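Local coordinates for sarcolemmal membrane-associated protein (Homo sapiens, PDB 6AR0) that associates, as the full-length protein of which this is the FHA domain, with the STRIPAK phosphatase complex that dephosphorylates STK3 and inhibits Hippo signalling, at residues I102-V107 and C120-I125. Numbering follows the deposited sequence.
Sequences IIQFGV and CIVSTI
Ile102-Phe105 and Ile121-Ile125 run antiparallel, tied by four backbone hydrogen bonds. Ile103 and Ser123 exchange one pair, N to O 2.8 Å each way, both nearly along the C=O axis; Phe105 and Ile121 exchange the other, the bond from Ile121 N to Phe105 O being longer at 3.1 Å. Between these rungs the CA of Gln104 adds a CH...O contact to Ile121 O.

On the face of Ile103 and Phe105, the edge of the Phe105 ring meets Ile121, CD2 to CG2 3.8 Å, while Ile103 and Ile125 cross obliquely, CG1 to CG2 3.6 Å, both isoleucines also resting on Ile97 of the second sheet.

On the Ile102 face, Gln104 stretches out (chi1 176°, chi2 176°) beside Val122. Its amide passes Cys120 SG, NE2 to SG 3.7 Å, and NE2 donates in plane to Gly106 O at 2.8 Å, fixing the amide's rotation where the strand ends. An alanine here, lacking the amide that bonds Gly106 O and the chain along Val122, would probably leave Gly106 less firmly held. Beyond Gln104, Ile102 CG2 touches Val122 CG1.

Flanked by strands 78-80 and 5-10, the pair forms a central part of one sheet in the beta sandwich of an FHA domain.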
ATOM      1  N   ILE A 102       8.040   5.228   2.208  1.00  7.85           N
ATOM      2  CA  ILE A 102       7.386   5.484   0.930  1.00  7.95           C
ATOM      3  C   ILE A 102       7.015   4.129   0.341  1.00  7.38           C
ATOM      4  O   ILE A 102       7.884   3.296   0.076  1.00  8.54           O
ATOM      5  CB  ILE A 102       8.295   6.266  -0.029  1.00  9.50           C
ATOM      6  CG1 ILE A 102       8.732   7.595   0.602  1.00 12.20           C
ATOM      7  CG2 ILE A 102       7.591   6.475  -1.364  1.00 11.58           C
ATOM      8  CD1 ILE A 102       7.597   8.484   1.018  1.00 19.38           C
ATOM      9  N   ILE A 103       5.729   3.894   0.154  1.00  7.09           N
ATOM     10  CA  ILE A 103       5.201   2.613  -0.297  1.00  7.48           C
ATOM     11  C   ILE A 103       4.620   2.796  -1.689  1.00  7.85           C
ATOM     12  O   ILE A 103       3.864   3.741  -1.925  1.00  9.70           O
ATOM     13  CB  ILE A 103       4.080   2.177   0.670  1.00 12.10           C
ATOM     14  CG1 ILE A 103       4.567   2.163   2.118  1.00 12.34           C
ATOM     15  CG2 ILE A 103       3.462   0.865   0.255  1.00 11.50           C
ATOM     16  CD1 ILE A 103       5.673   1.235   2.299  1.00 11.97           C
ATOM     17  N   GLN A 104       4.932   1.881  -2.599  1.00  8.11           N
ATOM     18  CA  GLN A 104       4.492   1.981  -3.985  1.00  7.49           C
ATOM     19  C   GLN A 104       3.812   0.689  -4.409  1.00  7.64           C
ATOM     20  O   GLN A 104       4.303  -0.404  -4.125  1.00  8.30           O
ATOM     21  CB  GLN A 104       5.683   2.286  -4.897  1.00  8.15           C
ATOM     22  CG  GLN A 104       5.338   2.326  -6.368  1.00  9.38           C
ATOM     23  CD  GLN A 104       6.524   2.717  -7.213  1.00 10.57           C
ATOM     24  OE1 GLN A 104       7.262   3.644  -6.857  1.00 13.06           O
ATOM     25  NE2 GLN A 104       6.723   2.037  -8.336  1.00 11.53           N
ATOM     26  N   PHE A 105       2.684   0.821  -5.097  1.00  8.07           N
ATOM     27  CA  PHE A 105       1.958  -0.310  -5.667  1.00  8.01           C
ATOM     28  C   PHE A 105       1.912  -0.121  -7.175  1.00  8.59           C
ATOM     29  O   PHE A 105       1.378   0.877  -7.671  1.00  8.90           O
ATOM     30  CB  PHE A 105       0.543  -0.410  -5.106  1.00  8.64           C
ATOM     31  CG  PHE A 105       0.492  -0.367  -3.610  1.00  7.93           C
ATOM     32  CD1 PHE A 105       1.088  -1.358  -2.852  1.00  9.22           C
ATOM     33  CD2 PHE A 105      -0.106   0.691  -2.943  1.00  9.92           C
ATOM     34  CE1 PHE A 105       1.057  -1.314  -1.466  1.00  9.84           C
ATOM     35  CE2 PHE A 105      -0.132   0.738  -1.557  1.00 10.70           C
ATOM     36  CZ  PHE A 105       0.449  -0.250  -0.826  1.00 10.27           C
ATOM     37  N   GLY A 106       2.456  -1.095  -7.896  1.00 12.15           N
ATOM     38  CA  GLY A 106       2.596  -1.001  -9.334  1.00 11.98           C
ATOM     39  C   GLY A 106       3.808  -0.178  -9.726  1.00 11.89           C
ATOM     40  O   GLY A 106       4.604   0.270  -8.894  1.00 12.01           O
ATOM     41  N   VAL A 107       3.948   0.007 -11.042  1.00 11.80           N
ATOM     42  CA  VAL A 107       4.929   0.907 -11.639  1.00 11.85           C
ATOM     43  C   VAL A 107       4.211   1.676 -12.742  1.00 11.57           C
ATOM     44  O   VAL A 107       3.164   1.253 -13.239  1.00 12.57           O
ATOM     45  CB  VAL A 107       6.138   0.134 -12.226  1.00 12.31           C
ATOM     46  CG1 VAL A 107       6.894  -0.629 -11.122  1.00 13.34           C
ATOM     47  CG2 VAL A 107       5.691  -0.812 -13.358  1.00 14.04           C
ATOM     48  N   CYS A 120       1.176   4.855 -11.170  1.00 11.53           N
ATOM     49  CA  CYS A 120       1.072   3.877 -10.093  1.00 11.52           C
ATOM     50  C   CYS A 120       0.808   4.605  -8.777  1.00 11.79           C
ATOM     51  O   CYS A 120       0.845   5.843  -8.708  1.00 12.04           O
ATOM     52  CB  CYS A 120       2.354   3.033 -10.002  1.00 11.50           C
ATOM     53  SG  CYS A 120       3.844   3.960  -9.617  1.00 11.75           S
ATOM     54  N   ILE A 121       0.535   3.853  -7.713  1.00  7.77           N
ATOM     55  CA  ILE A 121       0.262   4.472  -6.422  1.00  8.10           C
ATOM     56  C   ILE A 121       1.580   4.608  -5.676  1.00  7.63           C
ATOM     57  O   ILE A 121       2.283   3.616  -5.460  1.00  8.69           O
ATOM     58  CB  ILE A 121      -0.748   3.643  -5.626  1.00  8.59           C
ATOM     59  CG1 ILE A 121      -2.101   3.602  -6.344  1.00  9.46           C
ATOM     60  CG2 ILE A 121      -0.881   4.162  -4.197  1.00  8.52           C
ATOM     61  CD1 ILE A 121      -2.810   4.931  -6.477  1.00  9.92           C
ATOM     62  N   VAL A 122       1.921   5.841  -5.292  1.00  7.86           N
ATOM     63  CA  VAL A 122       3.124   6.130  -4.517  1.00  8.08           C
ATOM     64  C   VAL A 122       2.669   6.931  -3.303  1.00  7.49           C
ATOM     65  O   VAL A 122       2.100   8.020  -3.453  1.00  8.10           O
ATOM     66  CB  VAL A 122       4.187   6.910  -5.319  1.00  8.80           C
ATOM     67  CG1 VAL A 122       5.480   7.001  -4.526  1.00 10.01           C
ATOM     68  CG2 VAL A 122       4.441   6.266  -6.683  1.00  9.84           C
ATOM     69  N   SER A 123       2.904   6.395  -2.111  1.00  7.51           N
ATOM     70  CA  SER A 123       2.322   6.959  -0.898  1.00  7.94           C
ATOM     71  C   SER A 123       3.370   7.091   0.195  1.00  9.37           C
ATOM     72  O   SER A 123       4.288   6.275   0.297  1.00 14.71           O
ATOM     73  CB  SER A 123       1.204   6.019  -0.410  1.00  8.76           C
ATOM     74  OG  SER A 123       0.434   6.449   0.692  1.00 12.72           O
ATOM     75  N   THR A 124       3.249   8.122   1.009  1.00  8.13           N
ATOM     76  CA  THR A 124       3.895   8.090   2.310  1.00  7.72           C
ATOM     77  C   THR A 124       2.955   7.370   3.252  1.00  8.78           C
ATOM     78  O   THR A 124       1.737   7.555   3.170  1.00 12.23           O
ATOM     79  CB  THR A 124       4.095   9.508   2.838  1.00 10.33           C
ATOM     80  OG1 THR A 124       4.862  10.251   1.896  1.00 13.29           O
ATOM     81  CG2 THR A 124       4.792   9.508   4.201  1.00 14.00           C
ATOM     82  N   ILE A 125       3.494   6.545   4.143  1.00  8.08           N
ATOM     83  CA  ILE A 125       2.681   5.881   5.160  1.00  8.63           C
ATOM     84  C   ILE A 125       3.170   6.334   6.530  1.00  9.72           C
ATOM     85  O   ILE A 125       4.373   6.303   6.809  1.00 12.17           O
ATOM     86  CB  ILE A 125       2.656   4.343   4.993  1.00  9.81           C
ATOM     87  CG1 ILE A 125       1.483   3.694   5.747  1.00 10.10           C
ATOM     88  CG2 ILE A 125       4.005   3.720   5.354  1.00 12.14           C
ATOM     89  CD1 ILE A 125       1.208   2.221   5.389  1.00 11.36           C
TER